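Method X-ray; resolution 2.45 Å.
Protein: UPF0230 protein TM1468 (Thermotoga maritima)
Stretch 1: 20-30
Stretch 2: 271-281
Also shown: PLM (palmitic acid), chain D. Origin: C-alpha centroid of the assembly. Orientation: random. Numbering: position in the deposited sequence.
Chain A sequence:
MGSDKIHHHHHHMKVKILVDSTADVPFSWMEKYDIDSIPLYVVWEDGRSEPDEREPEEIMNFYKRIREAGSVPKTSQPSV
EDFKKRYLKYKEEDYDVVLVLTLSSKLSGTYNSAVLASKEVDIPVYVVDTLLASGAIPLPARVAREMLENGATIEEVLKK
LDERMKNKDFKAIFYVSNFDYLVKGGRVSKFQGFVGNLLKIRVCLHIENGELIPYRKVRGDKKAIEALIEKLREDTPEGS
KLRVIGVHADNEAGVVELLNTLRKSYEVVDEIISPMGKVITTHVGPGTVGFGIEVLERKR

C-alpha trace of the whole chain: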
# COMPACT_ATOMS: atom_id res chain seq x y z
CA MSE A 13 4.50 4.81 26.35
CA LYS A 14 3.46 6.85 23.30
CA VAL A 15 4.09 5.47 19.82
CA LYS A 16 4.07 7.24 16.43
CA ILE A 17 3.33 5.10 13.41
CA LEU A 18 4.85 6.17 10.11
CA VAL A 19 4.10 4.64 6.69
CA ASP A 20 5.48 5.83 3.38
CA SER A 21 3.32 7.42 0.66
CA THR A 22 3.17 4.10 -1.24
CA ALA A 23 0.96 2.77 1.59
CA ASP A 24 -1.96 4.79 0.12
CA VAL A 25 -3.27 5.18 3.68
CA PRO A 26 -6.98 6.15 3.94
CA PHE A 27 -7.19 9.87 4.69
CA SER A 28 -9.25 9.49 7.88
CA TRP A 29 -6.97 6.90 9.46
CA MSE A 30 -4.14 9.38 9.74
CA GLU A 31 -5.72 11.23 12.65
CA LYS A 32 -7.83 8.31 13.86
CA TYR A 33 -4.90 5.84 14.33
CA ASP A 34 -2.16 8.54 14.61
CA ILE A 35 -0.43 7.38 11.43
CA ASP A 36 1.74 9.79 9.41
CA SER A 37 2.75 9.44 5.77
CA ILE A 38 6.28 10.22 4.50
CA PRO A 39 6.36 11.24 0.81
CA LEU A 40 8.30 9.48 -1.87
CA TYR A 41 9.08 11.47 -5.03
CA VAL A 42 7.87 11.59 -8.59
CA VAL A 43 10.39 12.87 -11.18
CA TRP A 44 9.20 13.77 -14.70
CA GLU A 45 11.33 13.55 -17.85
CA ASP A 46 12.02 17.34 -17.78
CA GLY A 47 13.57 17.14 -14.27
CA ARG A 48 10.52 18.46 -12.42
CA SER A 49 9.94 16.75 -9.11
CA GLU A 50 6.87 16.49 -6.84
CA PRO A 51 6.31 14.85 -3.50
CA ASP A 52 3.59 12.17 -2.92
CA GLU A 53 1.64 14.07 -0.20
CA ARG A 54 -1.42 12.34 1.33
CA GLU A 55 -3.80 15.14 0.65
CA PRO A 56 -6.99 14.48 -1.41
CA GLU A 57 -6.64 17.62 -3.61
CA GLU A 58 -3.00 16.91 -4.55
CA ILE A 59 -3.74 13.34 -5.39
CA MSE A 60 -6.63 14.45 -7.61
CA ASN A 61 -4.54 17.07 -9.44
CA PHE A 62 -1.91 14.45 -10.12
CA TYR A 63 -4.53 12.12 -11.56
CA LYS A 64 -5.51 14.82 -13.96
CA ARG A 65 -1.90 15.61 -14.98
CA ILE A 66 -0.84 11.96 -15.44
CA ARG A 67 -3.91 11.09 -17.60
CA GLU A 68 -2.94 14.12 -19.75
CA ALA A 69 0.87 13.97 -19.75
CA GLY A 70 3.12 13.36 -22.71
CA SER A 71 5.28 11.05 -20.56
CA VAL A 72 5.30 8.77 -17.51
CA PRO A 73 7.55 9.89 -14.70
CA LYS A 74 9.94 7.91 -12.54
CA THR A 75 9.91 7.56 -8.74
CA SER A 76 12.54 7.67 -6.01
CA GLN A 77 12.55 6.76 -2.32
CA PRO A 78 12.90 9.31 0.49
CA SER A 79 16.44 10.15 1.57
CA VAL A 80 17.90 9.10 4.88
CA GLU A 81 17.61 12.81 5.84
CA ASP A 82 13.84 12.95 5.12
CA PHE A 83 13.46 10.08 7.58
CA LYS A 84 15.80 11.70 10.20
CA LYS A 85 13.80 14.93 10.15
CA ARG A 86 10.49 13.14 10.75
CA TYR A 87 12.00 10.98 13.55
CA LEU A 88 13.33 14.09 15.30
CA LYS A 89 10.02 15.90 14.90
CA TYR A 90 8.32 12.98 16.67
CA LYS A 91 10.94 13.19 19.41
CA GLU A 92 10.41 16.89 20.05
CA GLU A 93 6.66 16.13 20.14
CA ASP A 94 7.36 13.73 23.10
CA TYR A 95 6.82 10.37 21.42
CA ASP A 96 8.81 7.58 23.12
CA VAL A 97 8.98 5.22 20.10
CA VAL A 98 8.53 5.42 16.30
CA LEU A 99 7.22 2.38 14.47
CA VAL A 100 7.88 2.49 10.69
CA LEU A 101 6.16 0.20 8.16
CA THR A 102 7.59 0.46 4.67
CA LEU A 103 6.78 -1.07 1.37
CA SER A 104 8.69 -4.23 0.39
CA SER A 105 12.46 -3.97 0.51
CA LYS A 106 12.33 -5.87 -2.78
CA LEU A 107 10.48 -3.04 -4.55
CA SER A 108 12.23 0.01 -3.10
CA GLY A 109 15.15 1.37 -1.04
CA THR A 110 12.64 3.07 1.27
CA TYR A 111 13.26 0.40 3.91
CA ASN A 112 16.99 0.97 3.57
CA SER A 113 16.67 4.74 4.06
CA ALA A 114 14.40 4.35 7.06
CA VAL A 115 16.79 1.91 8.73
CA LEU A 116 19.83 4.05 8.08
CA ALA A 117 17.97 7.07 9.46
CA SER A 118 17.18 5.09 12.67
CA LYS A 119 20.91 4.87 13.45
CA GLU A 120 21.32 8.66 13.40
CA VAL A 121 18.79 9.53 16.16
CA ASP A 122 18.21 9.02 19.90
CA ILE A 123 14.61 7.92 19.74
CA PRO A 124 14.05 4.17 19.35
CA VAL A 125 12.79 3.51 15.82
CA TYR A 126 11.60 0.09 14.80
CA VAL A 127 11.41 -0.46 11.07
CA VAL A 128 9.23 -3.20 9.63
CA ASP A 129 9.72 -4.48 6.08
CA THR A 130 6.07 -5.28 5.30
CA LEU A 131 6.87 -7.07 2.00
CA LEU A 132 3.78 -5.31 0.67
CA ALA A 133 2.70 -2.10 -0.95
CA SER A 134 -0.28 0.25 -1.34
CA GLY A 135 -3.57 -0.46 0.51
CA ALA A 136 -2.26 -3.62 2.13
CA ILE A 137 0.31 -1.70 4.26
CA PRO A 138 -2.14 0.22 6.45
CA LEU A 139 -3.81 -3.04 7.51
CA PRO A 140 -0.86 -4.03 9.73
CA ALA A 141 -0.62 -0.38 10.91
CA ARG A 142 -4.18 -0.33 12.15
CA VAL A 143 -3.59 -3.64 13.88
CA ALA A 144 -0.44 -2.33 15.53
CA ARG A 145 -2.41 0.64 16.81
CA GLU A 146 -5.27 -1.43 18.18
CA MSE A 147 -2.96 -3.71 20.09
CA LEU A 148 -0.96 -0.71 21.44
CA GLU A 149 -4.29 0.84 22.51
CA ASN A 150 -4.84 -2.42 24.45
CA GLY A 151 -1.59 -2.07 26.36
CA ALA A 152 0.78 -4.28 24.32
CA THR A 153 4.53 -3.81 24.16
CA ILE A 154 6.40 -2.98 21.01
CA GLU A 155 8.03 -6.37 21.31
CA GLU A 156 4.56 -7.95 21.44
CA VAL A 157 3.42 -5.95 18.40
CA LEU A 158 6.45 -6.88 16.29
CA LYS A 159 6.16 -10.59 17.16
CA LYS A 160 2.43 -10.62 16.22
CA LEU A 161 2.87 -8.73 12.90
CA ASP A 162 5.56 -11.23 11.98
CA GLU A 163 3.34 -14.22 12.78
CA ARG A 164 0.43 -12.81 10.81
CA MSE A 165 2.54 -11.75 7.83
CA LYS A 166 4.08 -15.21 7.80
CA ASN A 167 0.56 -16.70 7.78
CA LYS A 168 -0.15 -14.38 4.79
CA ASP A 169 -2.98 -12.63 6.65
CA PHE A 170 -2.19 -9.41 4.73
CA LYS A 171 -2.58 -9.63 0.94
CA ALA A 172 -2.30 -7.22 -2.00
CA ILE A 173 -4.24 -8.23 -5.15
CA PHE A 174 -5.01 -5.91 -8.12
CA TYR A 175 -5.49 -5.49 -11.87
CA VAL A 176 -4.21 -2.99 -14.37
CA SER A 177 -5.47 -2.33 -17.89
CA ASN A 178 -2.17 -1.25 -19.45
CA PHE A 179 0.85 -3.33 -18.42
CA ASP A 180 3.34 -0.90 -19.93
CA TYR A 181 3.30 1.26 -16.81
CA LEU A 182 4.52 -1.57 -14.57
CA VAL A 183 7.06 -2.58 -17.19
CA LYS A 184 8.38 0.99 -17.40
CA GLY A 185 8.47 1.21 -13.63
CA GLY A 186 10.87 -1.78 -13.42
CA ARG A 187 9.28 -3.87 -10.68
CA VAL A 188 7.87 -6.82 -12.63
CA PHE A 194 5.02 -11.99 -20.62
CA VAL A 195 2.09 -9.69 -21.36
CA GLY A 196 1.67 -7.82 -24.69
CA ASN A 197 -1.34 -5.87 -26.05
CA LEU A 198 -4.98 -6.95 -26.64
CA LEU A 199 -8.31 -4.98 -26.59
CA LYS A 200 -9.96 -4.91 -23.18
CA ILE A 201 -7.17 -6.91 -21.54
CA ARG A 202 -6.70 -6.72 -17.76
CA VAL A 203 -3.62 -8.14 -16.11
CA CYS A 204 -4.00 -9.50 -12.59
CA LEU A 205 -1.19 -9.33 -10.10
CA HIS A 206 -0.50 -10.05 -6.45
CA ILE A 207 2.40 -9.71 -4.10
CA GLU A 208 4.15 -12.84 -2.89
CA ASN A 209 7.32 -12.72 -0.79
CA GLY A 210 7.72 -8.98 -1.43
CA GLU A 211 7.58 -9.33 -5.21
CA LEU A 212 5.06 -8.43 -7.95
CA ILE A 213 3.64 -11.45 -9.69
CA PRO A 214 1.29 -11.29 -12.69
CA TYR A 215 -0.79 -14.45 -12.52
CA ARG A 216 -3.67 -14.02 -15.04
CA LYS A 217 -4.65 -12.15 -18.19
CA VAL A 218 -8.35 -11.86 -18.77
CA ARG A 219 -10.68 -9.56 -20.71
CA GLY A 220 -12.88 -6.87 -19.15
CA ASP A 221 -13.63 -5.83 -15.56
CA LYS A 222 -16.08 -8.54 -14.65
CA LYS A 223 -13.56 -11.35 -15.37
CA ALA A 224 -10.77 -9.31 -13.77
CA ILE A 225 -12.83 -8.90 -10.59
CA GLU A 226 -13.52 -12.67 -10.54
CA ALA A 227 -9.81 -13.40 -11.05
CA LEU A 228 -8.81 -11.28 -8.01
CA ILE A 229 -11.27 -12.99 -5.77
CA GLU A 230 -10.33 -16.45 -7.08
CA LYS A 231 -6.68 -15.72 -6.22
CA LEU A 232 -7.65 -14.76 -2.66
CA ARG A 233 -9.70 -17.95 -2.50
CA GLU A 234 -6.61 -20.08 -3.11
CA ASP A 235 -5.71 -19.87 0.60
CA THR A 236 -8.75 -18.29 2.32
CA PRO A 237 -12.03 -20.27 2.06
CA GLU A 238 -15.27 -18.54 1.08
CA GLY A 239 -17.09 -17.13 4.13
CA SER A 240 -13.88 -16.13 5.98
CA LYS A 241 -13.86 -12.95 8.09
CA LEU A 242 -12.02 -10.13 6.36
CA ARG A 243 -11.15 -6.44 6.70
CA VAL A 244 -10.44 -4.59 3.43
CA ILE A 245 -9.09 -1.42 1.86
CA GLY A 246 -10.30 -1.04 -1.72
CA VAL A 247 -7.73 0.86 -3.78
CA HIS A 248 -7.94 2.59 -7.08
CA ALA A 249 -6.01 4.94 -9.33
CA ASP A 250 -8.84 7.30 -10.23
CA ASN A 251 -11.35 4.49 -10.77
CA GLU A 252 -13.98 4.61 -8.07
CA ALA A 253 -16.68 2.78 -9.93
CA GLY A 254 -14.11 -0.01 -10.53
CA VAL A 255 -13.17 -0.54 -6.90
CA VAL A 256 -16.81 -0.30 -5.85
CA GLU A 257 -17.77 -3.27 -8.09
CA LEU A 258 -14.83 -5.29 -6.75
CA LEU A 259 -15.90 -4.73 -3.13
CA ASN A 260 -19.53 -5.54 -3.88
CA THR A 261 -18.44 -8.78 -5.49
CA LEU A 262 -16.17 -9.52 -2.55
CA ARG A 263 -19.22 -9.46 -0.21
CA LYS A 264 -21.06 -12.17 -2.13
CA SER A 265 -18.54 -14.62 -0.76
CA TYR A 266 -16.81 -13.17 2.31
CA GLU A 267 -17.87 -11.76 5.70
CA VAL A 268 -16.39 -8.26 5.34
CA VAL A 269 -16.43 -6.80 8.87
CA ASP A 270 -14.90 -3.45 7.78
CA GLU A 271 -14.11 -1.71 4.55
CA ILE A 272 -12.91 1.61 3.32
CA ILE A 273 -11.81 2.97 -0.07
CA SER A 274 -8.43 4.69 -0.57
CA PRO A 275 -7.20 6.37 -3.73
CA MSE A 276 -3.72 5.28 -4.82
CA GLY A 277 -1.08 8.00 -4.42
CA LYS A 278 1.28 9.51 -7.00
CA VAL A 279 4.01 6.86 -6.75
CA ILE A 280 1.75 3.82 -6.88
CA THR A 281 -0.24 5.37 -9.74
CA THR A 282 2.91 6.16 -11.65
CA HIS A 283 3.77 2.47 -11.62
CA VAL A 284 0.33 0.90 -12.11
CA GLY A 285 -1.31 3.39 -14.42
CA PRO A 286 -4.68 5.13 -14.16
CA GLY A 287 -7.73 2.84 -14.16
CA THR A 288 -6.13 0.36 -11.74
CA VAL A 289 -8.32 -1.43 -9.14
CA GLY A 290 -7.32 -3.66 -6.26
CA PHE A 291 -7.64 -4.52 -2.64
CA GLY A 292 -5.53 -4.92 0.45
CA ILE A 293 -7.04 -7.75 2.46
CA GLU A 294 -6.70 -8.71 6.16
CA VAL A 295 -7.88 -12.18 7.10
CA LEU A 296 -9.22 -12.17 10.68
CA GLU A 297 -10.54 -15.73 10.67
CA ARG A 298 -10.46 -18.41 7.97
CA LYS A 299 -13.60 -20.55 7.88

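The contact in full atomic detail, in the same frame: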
# COMPACT_ATOMS: atom_id res chain seq x y z
N ASP A 20 5.07 5.04 4.51
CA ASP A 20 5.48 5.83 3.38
C ASP A 20 4.29 6.06 2.44
O ASP A 20 3.25 5.42 2.59
CB ASP A 20 6.66 5.17 2.68
CG ASP A 20 6.29 3.86 2.01
OD1 ASP A 20 5.50 3.88 1.02
OD2 ASP A 20 6.83 2.83 2.47
N SER A 21 4.44 7.01 1.50
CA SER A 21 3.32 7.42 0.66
C SER A 21 2.77 6.28 -0.23
O SER A 21 1.61 6.32 -0.65
CB SER A 21 3.72 8.58 -0.23
OG SER A 21 4.79 8.20 -1.05
N THR A 22 3.60 5.28 -0.50
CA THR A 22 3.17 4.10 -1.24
C THR A 22 2.22 3.18 -0.46
O THR A 22 1.73 2.24 -1.02
CB THR A 22 4.37 3.23 -1.71
OG1 THR A 22 4.89 2.48 -0.62
CG2 THR A 22 5.45 4.09 -2.26
N ALA A 23 1.99 3.45 0.82
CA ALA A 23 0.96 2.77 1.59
C ALA A 23 -0.48 3.17 1.23
O ALA A 23 -1.42 2.45 1.61
CB ALA A 23 1.19 2.97 3.12
N ASP A 24 -0.64 4.31 0.55
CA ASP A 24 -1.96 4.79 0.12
C ASP A 24 -2.94 4.71 1.30
O ASP A 24 -4.04 4.16 1.18
CB ASP A 24 -2.48 3.96 -1.06
CG ASP A 24 -1.58 4.00 -2.28
OD1 ASP A 24 -0.84 5.00 -2.46
OD2 ASP A 24 -1.62 3.03 -3.10
N VAL A 25 -2.52 5.25 2.43
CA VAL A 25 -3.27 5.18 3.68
C VAL A 25 -4.57 5.98 3.58
O VAL A 25 -4.56 7.13 3.08
CB VAL A 25 -2.41 5.66 4.91
CG1 VAL A 25 -2.10 7.15 4.84
CG2 VAL A 25 -3.09 5.30 6.24
N PRO A 26 -5.70 5.40 4.05
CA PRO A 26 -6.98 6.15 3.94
C PRO A 26 -6.88 7.48 4.67
O PRO A 26 -6.25 7.55 5.72
CB PRO A 26 -7.99 5.22 4.60
CG PRO A 26 -7.35 3.82 4.45
CD PRO A 26 -5.89 4.08 4.66
N PHE A 27 -7.45 8.54 4.11
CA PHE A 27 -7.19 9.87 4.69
C PHE A 27 -7.56 9.91 6.17
O PHE A 27 -6.80 10.46 6.96
CB PHE A 27 -7.87 11.00 3.88
CG PHE A 27 -7.37 11.07 2.47
CD1 PHE A 27 -6.03 11.37 2.21
CD2 PHE A 27 -8.19 10.75 1.40
CE1 PHE A 27 -5.53 11.37 0.90
CE2 PHE A 27 -7.71 10.77 0.08
CZ PHE A 27 -6.38 11.08 -0.16
N SER A 28 -8.70 9.31 6.53
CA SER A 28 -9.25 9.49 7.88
C SER A 28 -8.46 8.73 8.93
O SER A 28 -8.52 9.06 10.11
CB SER A 28 -10.72 9.06 7.93
OG SER A 28 -10.91 7.79 7.33
N TRP A 29 -7.72 7.71 8.52
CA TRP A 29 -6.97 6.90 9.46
C TRP A 29 -5.77 7.62 9.97
O TRP A 29 -5.18 7.19 10.97
CB TRP A 29 -6.49 5.63 8.81
CG TRP A 29 -7.56 4.65 8.53
CD1 TRP A 29 -8.90 4.87 8.46
CD2 TRP A 29 -7.37 3.27 8.25
NE1 TRP A 29 -9.56 3.72 8.16
CE2 TRP A 29 -8.64 2.71 8.03
CE3 TRP A 29 -6.22 2.45 8.17
CZ2 TRP A 29 -8.82 1.37 7.74
CZ3 TRP A 29 -6.39 1.12 7.89
CH2 TRP A 29 -7.69 0.58 7.66
N MSE A 30 -5.38 8.70 9.32
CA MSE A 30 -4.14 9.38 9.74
C MSE A 30 -4.30 9.94 11.14
O MSE A 30 -3.48 9.67 12.03
CB MSE A 30 -3.76 10.45 8.76
CG MSE A 30 -3.38 9.86 7.44
SE MSE A 30 -2.47 11.11 6.24
CE MSE A 30 -4.02 12.20 5.80
N GLU A 271 -14.69 -2.10 5.81
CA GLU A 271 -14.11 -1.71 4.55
C GLU A 271 -14.02 -0.22 4.40
O GLU A 271 -14.84 0.52 4.92
CB GLU A 271 -14.91 -2.30 3.39
CG GLU A 271 -16.31 -1.80 3.27
CD GLU A 271 -16.85 -1.86 1.83
OE1 GLU A 271 -16.13 -2.34 0.93
OE2 GLU A 271 -18.00 -1.43 1.61
N ILE A 272 -13.02 0.21 3.66
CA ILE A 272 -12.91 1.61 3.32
C ILE A 272 -12.20 1.68 1.95
O ILE A 272 -11.51 0.75 1.57
CB ILE A 272 -12.15 2.38 4.43
CG1 ILE A 272 -12.11 3.85 4.12
CG2 ILE A 272 -10.71 1.82 4.61
CD1 ILE A 272 -11.77 4.70 5.32
N ILE A 273 -12.42 2.76 1.22
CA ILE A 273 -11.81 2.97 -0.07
C ILE A 273 -10.70 4.01 0.08
O ILE A 273 -10.87 5.02 0.74
CB ILE A 273 -12.87 3.44 -1.11
CG1 ILE A 273 -13.77 2.24 -1.48
CG2 ILE A 273 -12.22 3.98 -2.38
CD1 ILE A 273 -15.01 2.63 -2.24
N SER A 274 -9.56 3.76 -0.56
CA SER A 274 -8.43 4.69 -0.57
C SER A 274 -7.85 4.89 -1.98
O SER A 274 -7.40 3.94 -2.63
CB SER A 274 -7.32 4.16 0.33
OG SER A 274 -6.30 5.11 0.48
N PRO A 275 -7.81 6.14 -2.43
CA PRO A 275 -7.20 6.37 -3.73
C PRO A 275 -5.69 6.10 -3.71
O PRO A 275 -5.02 6.40 -2.74
CB PRO A 275 -7.47 7.85 -3.99
CG PRO A 275 -7.69 8.43 -2.68
CD PRO A 275 -8.29 7.38 -1.82
N MSE A 276 -5.16 5.52 -4.77
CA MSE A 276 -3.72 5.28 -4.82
C MSE A 276 -2.98 6.59 -5.07
O MSE A 276 -3.40 7.43 -5.90
CB MSE A 276 -3.38 4.26 -5.91
CG MSE A 276 -3.89 2.89 -5.64
SE MSE A 276 -4.15 1.73 -7.26
CE MSE A 276 -3.20 0.07 -6.60
N GLY A 277 -1.88 6.77 -4.34
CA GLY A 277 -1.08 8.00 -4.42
C GLY A 277 -0.32 8.16 -5.73
O GLY A 277 -0.50 7.39 -6.67
N LYS A 278 0.55 9.17 -5.77
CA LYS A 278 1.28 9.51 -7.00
C LYS A 278 2.28 8.41 -7.41
O LYS A 278 2.38 8.06 -8.58
CB LYS A 278 2.02 10.86 -6.86
CG LYS A 278 1.20 12.00 -6.28
CD LYS A 278 1.95 13.33 -6.45
CE LYS A 278 1.19 14.51 -5.85
NZ LYS A 278 2.09 15.69 -5.81
N VAL A 279 3.00 7.88 -6.45
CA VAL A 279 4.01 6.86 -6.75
C VAL A 279 3.36 5.54 -7.21
O VAL A 279 3.72 4.98 -8.24
CB VAL A 279 4.93 6.65 -5.55
CG1 VAL A 279 5.88 5.51 -5.79
CG2 VAL A 279 5.73 7.92 -5.29
N ILE A 280 2.39 5.05 -6.47
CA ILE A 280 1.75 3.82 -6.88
C ILE A 280 1.10 3.99 -8.28
O ILE A 280 1.28 3.15 -9.19
CB ILE A 280 0.78 3.33 -5.80
CG1 ILE A 280 1.59 2.84 -4.58
CG2 ILE A 280 -0.14 2.26 -6.33
CD1 ILE A 280 2.27 1.50 -4.77
N THR A 281 0.41 5.10 -8.46
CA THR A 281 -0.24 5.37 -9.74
C THR A 281 0.73 5.39 -10.89
O THR A 281 0.43 4.91 -12.00
CB THR A 281 -0.95 6.73 -9.70
OG1 THR A 281 -1.91 6.69 -8.64
CG2 THR A 281 -1.69 6.99 -10.99
C1 PLM D . 10.58 3.95 -5.20
O1 PLM D . 11.43 3.64 -4.32
O2 PLM D . 10.89 4.66 -6.21
C2 PLM D . 9.16 3.45 -5.01
C3 PLM D . 8.88 2.26 -5.90
C4 PLM D . 7.41 1.87 -5.80
C5 PLM D . 7.13 0.72 -6.75
C6 PLM D . 5.69 0.28 -6.71
C7 PLM D . 5.41 -0.92 -7.61
C8 PLM D . 3.92 -1.08 -7.87
C9 PLM D . 3.20 -1.65 -6.67
CA PLM D . 1.70 -1.73 -6.89
CB PLM D . 1.03 -2.45 -5.72
CC PLM D . -0.48 -2.27 -5.80
CD PLM D . -1.22 -3.12 -4.74
CE PLM D . -2.70 -2.78 -4.66
CF PLM D . -3.47 -3.73 -3.75
CG PLM D . -3.39 -3.33 -2.28
O HOH W 1 1.38 6.19 -3.74
O HOH W 2 -9.69 7.27 2.06

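A recurring solution for joining distant segments of a chain is to let one buried acidic residue satisfy a turn. Residues 21–23 form a short 3-10 segment that opens into a loop, while the strand 271–275 gives way to a helix beginning at K278. The backbones run close at three points in opposite order: the CA atoms of T22 and I280 are 5.8 Å apart, those of D24 and M276 5.3 Å, and those of P26 and S274 5.0 Å.

The stretches bury 564 Å² between them, and D24, covered most (94 Å²), is the hub. Its CA-to-CB bond points toward the second stretch, and chi1 is in the m rotamer. OD1 of D24 accepts a nearly linear hydrogen bond from N of G277 (2.8 Å), the N-cap residue. Water 1 donates to the same OD1 and accepts from N of I280. Glycine suits this position: an ideal CB would lie only 3.2 Å from D24 OD1. Serine suits 274 because its short hydroxyl reaches the backbone: S274 OG donates to D24 O (2.5 Å).

Apolar contacts flank this polar centre. Both branches of I272 lie against P26 and W29, with I272 CD1 3.9 Å from P26 CB and I272 CG2 3.7 Å from W29 CZ2. F27 CE2 meets P275 CG (3.6 Å), and T22 CG2 meets V279 CG1 (3.8 Å).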